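Local coordinates for putative diflavin flavoprotein A 5 (Nostoc sp. PCC 7120, PDB 4FEK) that is the N-terminal, metallo-beta-lactamase-like part of a diflavin flavoprotein that probably passes electrons from NADH to oxygen, reducing it to water, at residues Q10-I14 and G182-F186; I106-L112 and L127-R133. One frame throughout, in Å; residues are numbered along the deposited sequence.

Contact 1: residues Q10-I14 and G182-F186; sequences QVLPI and GDDVF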
loop_
_atom_site.group_PDB
_atom_site.type_symbol
_atom_site.label_atom_id
_atom_site.label_comp_id
_atom_site.label_asym_id
_atom_site.label_seq_id
_atom_site.Cartn_x
_atom_site.Cartn_y
_atom_site.Cartn_z
ATOM N N GLN A 10 -2.009 1.955 -15.098
ATOM C CA GLN A 10 -2.313 3.357 -15.272
ATOM C C GLN A 10 -1.284 4.158 -14.461
ATOM O O GLN A 10 -1.162 3.973 -13.243
ATOM C CB GLN A 10 -3.760 3.558 -14.792
ATOM C CG GLN A 10 -4.378 4.909 -14.945
ATOM C CD GLN A 10 -5.814 4.893 -14.437
ATOM O OE1 GLN A 10 -6.111 4.273 -13.410
ATOM N NE2 GLN A 10 -6.707 5.550 -15.152
ATOM N N VAL A 11 -0.518 5.022 -15.133
ATOM C CA VAL A 11 0.513 5.808 -14.453
ATOM C C VAL A 11 0.160 7.301 -14.468
ATOM O O VAL A 11 -0.207 7.830 -15.508
ATOM C CB VAL A 11 1.880 5.600 -15.116
ATOM C CG1 VAL A 11 2.978 6.292 -14.308
ATOM C CG2 VAL A 11 2.173 4.107 -15.258
ATOM N N LEU A 12 0.281 7.970 -13.324
ATOM C CA LEU A 12 -0.131 9.366 -13.186
ATOM C C LEU A 12 0.698 10.031 -12.090
ATOM O O LEU A 12 0.948 9.429 -11.044
ATOM C CB LEU A 12 -1.612 9.419 -12.793
ATOM C CG LEU A 12 -2.649 10.453 -13.264
ATOM C CD1 LEU A 12 -3.390 11.077 -12.072
ATOM C CD2 LEU A 12 -2.102 11.551 -14.194
ATOM N N PRO A 13 1.152 11.273 -12.329
ATOM C CA PRO A 13 1.722 12.099 -11.259
ATOM C C PRO A 13 0.635 12.431 -10.238
ATOM O O PRO A 13 -0.482 12.756 -10.630
ATOM C CB PRO A 13 2.127 13.397 -11.981
ATOM C CG PRO A 13 2.256 13.025 -13.420
ATOM C CD PRO A 13 1.267 11.908 -13.656
ATOM N N ILE A 14 0.941 12.340 -8.952
ATOM C CA ILE A 14 -0.071 12.647 -7.947
ATOM C C ILE A 14 0.376 13.747 -7.008
ATOM O O ILE A 14 -0.440 14.359 -6.321
ATOM C CB ILE A 14 -0.489 11.395 -7.141
ATOM C CG1 ILE A 14 0.702 10.860 -6.333
ATOM C CG2 ILE A 14 -1.051 10.358 -8.079
ATOM C CD1 ILE A 14 0.366 9.632 -5.421
ATOM N N GLY A 182 -11.743 1.151 -12.271
ATOM C CA GLY A 182 -12.367 2.173 -13.089
ATOM C C GLY A 182 -11.311 3.088 -13.687
ATOM O O GLY A 182 -10.123 2.911 -13.436
ATOM N N ASP A 183 -11.732 4.069 -14.479
ATOM C CA ASP A 183 -10.767 4.999 -15.075
ATOM C C ASP A 183 -10.327 6.088 -14.093
ATOM O O ASP A 183 -9.206 6.599 -14.188
ATOM C CB ASP A 183 -11.314 5.627 -16.360
ATOM C CG ASP A 183 -11.489 4.612 -17.490
ATOM O OD1 ASP A 183 -10.921 3.501 -17.421
ATOM O OD2 ASP A 183 -12.191 4.938 -18.465
ATOM N N ASP A 184 -11.198 6.443 -13.148
ATOM C CA ASP A 184 -10.882 7.498 -12.176
ATOM C C ASP A 184 -9.811 7.087 -11.168
ATOM O O ASP A 184 -9.976 6.103 -10.451
ATOM C CB ASP A 184 -12.147 7.916 -11.426
ATOM C CG ASP A 184 -13.151 8.627 -12.327
ATOM O OD1 ASP A 184 -12.715 9.412 -13.203
ATOM O OD2 ASP A 184 -14.368 8.392 -12.167
ATOM N N VAL A 185 -8.726 7.853 -11.111
ATOM C CA VAL A 185 -7.608 7.565 -10.212
ATOM C C VAL A 185 -7.918 7.980 -8.763
ATOM O O VAL A 185 -7.548 7.289 -7.803
ATOM C CB VAL A 185 -6.325 8.278 -10.693
ATOM C CG1 VAL A 185 -5.241 8.235 -9.647
ATOM C CG2 VAL A 185 -5.818 7.661 -12.013
ATOM N N PHE A 186 -8.616 9.100 -8.622
ATOM C CA PHE A 186 -8.922 9.676 -7.311
ATOM C C PHE A 186 -10.383 9.494 -6.982
ATOM O O PHE A 186 -11.214 9.387 -7.881
ATOM C CB PHE A 186 -8.584 11.164 -7.276
ATOM C CG PHE A 186 -7.134 11.446 -7.450
ATOM C CD1 PHE A 186 -6.614 11.706 -8.714
ATOM C CD2 PHE A 186 -6.278 11.433 -6.358
ATOM C CE1 PHE A 186 -5.267 11.957 -8.889
ATOM C CE2 PHE A 186 -4.932 11.689 -6.522
ATOM C CZ PHE A 186 -4.418 11.941 -7.795
#

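Contact 2: residues I106-L112 and L127-R133; sequences ITFVCSL and LNILPMR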
loop_
_atom_site.group_PDB
_atom_site.type_symbol
_atom_site.label_atom_id
_atom_site.label_comp_id
_atom_site.label_asym_id
_atom_site.label_seq_id
_atom_site.Cartn_x
_atom_site.Cartn_y
_atom_site.Cartn_z
ATOM N N ILE A 106 18.912 -2.614 -4.474
ATOM C CA ILE A 106 17.796 -2.114 -3.654
ATOM C C ILE A 106 17.878 -2.503 -2.182
ATOM O O ILE A 106 18.431 -3.545 -1.816
ATOM C CB ILE A 106 16.438 -2.584 -4.173
ATOM C CG1 ILE A 106 16.397 -4.109 -4.236
ATOM C CG2 ILE A 106 16.162 -1.998 -5.515
ATOM C CD1 ILE A 106 15.081 -4.658 -4.815
ATOM N N THR A 107 17.307 -1.653 -1.337
ATOM C CA THR A 107 17.156 -1.988 0.070
ATOM C C THR A 107 15.676 -2.091 0.367
ATOM O O THR A 107 14.887 -1.223 -0.009
ATOM C CB THR A 107 17.819 -0.953 0.998
ATOM O OG1 THR A 107 19.233 -1.021 0.817
ATOM C CG2 THR A 107 17.493 -1.259 2.467
ATOM N N PHE A 108 15.306 -3.201 0.985
ATOM C CA PHE A 108 13.945 -3.410 1.435
ATOM C C PHE A 108 13.715 -2.672 2.745
ATOM O O PHE A 108 14.542 -2.731 3.661
ATOM C CB PHE A 108 13.675 -4.907 1.590
ATOM C CG PHE A 108 13.579 -5.624 0.288
ATOM C CD1 PHE A 108 14.670 -6.309 -0.227
ATOM C CD2 PHE A 108 12.413 -5.564 -0.456
ATOM C CE1 PHE A 108 14.586 -6.949 -1.447
ATOM C CE2 PHE A 108 12.319 -6.197 -1.672
ATOM C CZ PHE A 108 13.411 -6.898 -2.174
ATOM N N VAL A 109 12.597 -1.960 2.811
ATOM C CA VAL A 109 12.225 -1.184 3.989
ATOM C C VAL A 109 10.880 -1.754 4.445
ATOM O O VAL A 109 9.912 -1.806 3.687
ATOM C CB VAL A 109 12.094 0.320 3.673
ATOM C CG1 VAL A 109 11.668 1.104 4.938
ATOM C CG2 VAL A 109 13.413 0.866 3.129
ATOM N N CYS A 110 10.842 -2.257 5.663
ATOM C CA CYS A 110 9.644 -2.935 6.127
ATOM C C CYS A 110 9.523 -2.783 7.622
ATOM O O CYS A 110 10.449 -2.334 8.289
ATOM C CB CYS A 110 9.687 -4.430 5.772
ATOM S SG CYS A 110 11.141 -5.317 6.441
ATOM N N SER A 111 8.363 -3.156 8.140
ATOM C CA SER A 111 8.211 -3.266 9.566
ATOM C C SER A 111 8.963 -4.526 9.990
ATOM O O SER A 111 9.035 -5.521 9.250
ATOM C CB SER A 111 6.727 -3.332 9.968
ATOM O OG SER A 111 6.616 -3.448 11.382
ATOM N N LEU A 112 9.534 -4.456 11.182
ATOM C CA LEU A 112 10.356 -5.519 11.756
ATOM C C LEU A 112 9.833 -6.964 11.575
ATOM O O LEU A 112 10.607 -7.843 11.203
ATOM C CB LEU A 112 10.615 -5.195 13.235
ATOM C CG LEU A 112 11.822 -5.769 13.973
ATOM C CD1 LEU A 112 11.484 -7.129 14.540
ATOM C CD2 LEU A 112 13.023 -5.863 13.062
ATOM N N LEU A 127 20.161 -10.314 1.462
ATOM C CA LEU A 127 19.264 -9.183 1.265
ATOM C C LEU A 127 19.713 -7.968 2.061
ATOM O O LEU A 127 20.215 -8.089 3.182
ATOM C CB LEU A 127 17.840 -9.573 1.670
ATOM C CG LEU A 127 16.789 -9.805 0.585
ATOM C CD1 LEU A 127 17.352 -10.510 -0.641
ATOM C CD2 LEU A 127 15.596 -10.575 1.165
ATOM N N ASN A 128 19.550 -6.799 1.462
ATOM C CA ASN A 128 19.675 -5.548 2.192
ATOM C C ASN A 128 18.286 -5.185 2.735
ATOM O O ASN A 128 17.357 -4.952 1.959
ATOM C CB ASN A 128 20.172 -4.458 1.258
ATOM C CG ASN A 128 21.444 -4.855 0.526
ATOM O OD1 ASN A 128 22.319 -5.501 1.103
ATOM N ND2 ASN A 128 21.540 -4.490 -0.752
ATOM N N ILE A 129 18.131 -5.174 4.057
ATOM C CA ILE A 129 16.841 -4.834 4.661
ATOM C C ILE A 129 16.980 -3.731 5.711
ATOM O O ILE A 129 17.866 -3.774 6.568
ATOM C CB ILE A 129 16.171 -6.072 5.296
ATOM C CG1 ILE A 129 16.059 -7.195 4.274
ATOM C CG2 ILE A 129 14.792 -5.728 5.859
ATOM C CD1 ILE A 129 15.538 -8.444 4.844
ATOM N N LEU A 130 16.099 -2.741 5.629
ATOM C CA LEU A 130 16.052 -1.664 6.603
ATOM C C LEU A 130 14.740 -1.753 7.401
ATOM O O LEU A 130 13.695 -1.262 6.967
ATOM C CB LEU A 130 16.150 -0.334 5.879
ATOM C CG LEU A 130 16.177 0.946 6.700
ATOM C CD1 LEU A 130 17.097 0.801 7.902
ATOM C CD2 LEU A 130 16.630 2.084 5.802
ATOM N N PRO A 131 14.772 -2.413 8.556
ATOM C CA PRO A 131 13.499 -2.459 9.298
ATOM C C PRO A 131 13.157 -1.116 9.958
ATOM O O PRO A 131 14.047 -0.392 10.394
ATOM C CB PRO A 131 13.721 -3.570 10.325
ATOM C CG PRO A 131 15.213 -3.709 10.438
ATOM C CD PRO A 131 15.806 -3.295 9.130
HETATM N N MSE A 132 11.879 -0.758 9.981
HETATM C CA MSE A 132 11.488 0.521 10.565
HETATM C C MSE A 132 10.619 0.283 11.801
HETATM O O MSE A 132 9.559 -0.339 11.727
HETATM C CB MSE A 132 10.770 1.417 9.541
HETATM C CG MSE A 132 11.630 1.823 8.339
HETATM SE SE MSE A 132 13.178 2.951 8.770
HETATM C CE MSE A 132 13.605 3.592 6.979
ATOM N N ARG A 133 11.089 0.763 12.941
ATOM C CA ARG A 133 10.409 0.502 14.216
ATOM C C ARG A 133 9.507 1.684 14.631
ATOM O O ARG A 133 8.757 1.594 15.597
ATOM C CB ARG A 133 11.444 0.162 15.304
ATOM C CG ARG A 133 12.018 -1.268 15.213
ATOM C CD ARG A 133 13.395 -1.450 15.904
ATOM N NE ARG A 133 14.467 -1.082 14.982
ATOM C CZ ARG A 133 15.352 -1.923 14.455
ATOM N NH1 ARG A 133 15.353 -3.211 14.781
ATOM N NH2 ARG A 133 16.266 -1.462 13.616
HETATM O O HOH W 1 8.688 -2.320 12.822
#

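Contact 1: residues Q10-I14 and G182-F186
The side chains of Gln10 and Val185 run past each other with opposite headings. With CG anti to the backbone N (chi1 -176°) and the chain extended beyond it, Gln10 carries its amide away from the strand to the loop. There NE2 donates to Asp183 O over 2.9 Å, in a moderately bent bond (148° at the hydrogen) that approaches with a tilt from both the carbonyl plane and the Gln10 amide plane. The other amide atom, OE1, accepts from Arg22 NH1, so the group is gripped from two partners and its rotation is fixed. Val185 CG2 lies over one face of this amide, 3.7 Å from Gln10 OE1.

Further along the strand the contact turns apolar. Leu12 extends CD1 obliquely to Phe186 CE1 (3.8 Å), with Val185 CG1 a looser neighbour of the same methyl. Ile14 offers its branch methyl, CG2 touching Phe186 CZ at 3.7 Å. The ring also rests on its own chain neighbour, Val185 CG1 lying over one face toward the rim, while Arg236 makes a cation-pi interaction with it. Asp183 is tied to Arg24 by a salt bridge.

No main-chain to main-chain bond links the segments, whose Leu12 and Val185 CA atoms stand 8.2 Å apart; side chains of the strand reach the loop, one gripping its backbone. The loop is thus laid against edge strand 8-15 of one sheet, while Ile14 and Phe186 both touch Leu226 of the other, within the metallo-beta-lactamase alpha-beta sandwich.

Contact 2: residues I106-L112 and L127-R133
Phe108 pairs with Ile129 at the start of a parallel pairing between strands 107-111 and 129-132, in which main chain does most of the holding. Phe108 N donates to Asn128 O (2.9 Å), Cys110 N makes a longer bond to Leu130 O (3.3 Å), and Met132 N reaches Cys110 O at 2.7 Å. Leu130 N also bonds to Phe108 O, although its modelled length is too short to be trusted. Pro131, which lacks an N-H, falls where the backbone N faces away from strand 107-111, at the outer edge of the sheet.

Packing is tightest on the face of Val109. This residue puts CG1 anti to its backbone N (chi1 179°), against selenomethionine Met132, whose CG is only 3.5 Å away, closer than usual for two carbons; Phe148 of strand 145-150 covers this face. On the face of Phe108, Cys110 and Ile129 the contacts are close but ordinary: Cys110 SG meets Ile129 CG2 at 3.7 Å, and Phe108 CE1 approaches Leu127 CG obliquely at 4.1 Å. Leu118 and Leu100 of the helices 112-121 and 93-102 close over it.

The ends are looser. At one, the side chain of exposed Asn128 makes a weak ND2 bond to Ile106 O (3.4 Å), its CB beside Thr107 OG1. At the other, Leu112 CD2 touches Pro131 CB at 3.6 Å and lies near the guanidinium of exposed Arg133, while a water bonded to Ser111 OG and Leu112 N also lies beside Met132 O, at a distance too short to trust. With no salt bridge between the segments, the chemistry implies cohesion mainly from main-chain bonds and apolar contacts, the weak Asn128 side-chain bond adding little.

Overall arrangement
Starting from the N terminus, the chain enters strand 8-15 and returns to complete contact 1 after 167 intervening residues, at the loop after strand 169-173. Contact 2 falls wholly within that long excursion and closes a much shorter one: strand 107-111, helix 112-121 and strand 129-132 form a local beta-alpha-beta unit. The two loops therefore nest and do not cross. Both contacts reach the same seven-stranded sheet, at its two outermost strands, 8-15 and 129-132. They lie on opposite sides of the chain's centre, their own centres 28 Å apart. One ties the sheet's first edge to a distant loop; the other completes its last edge.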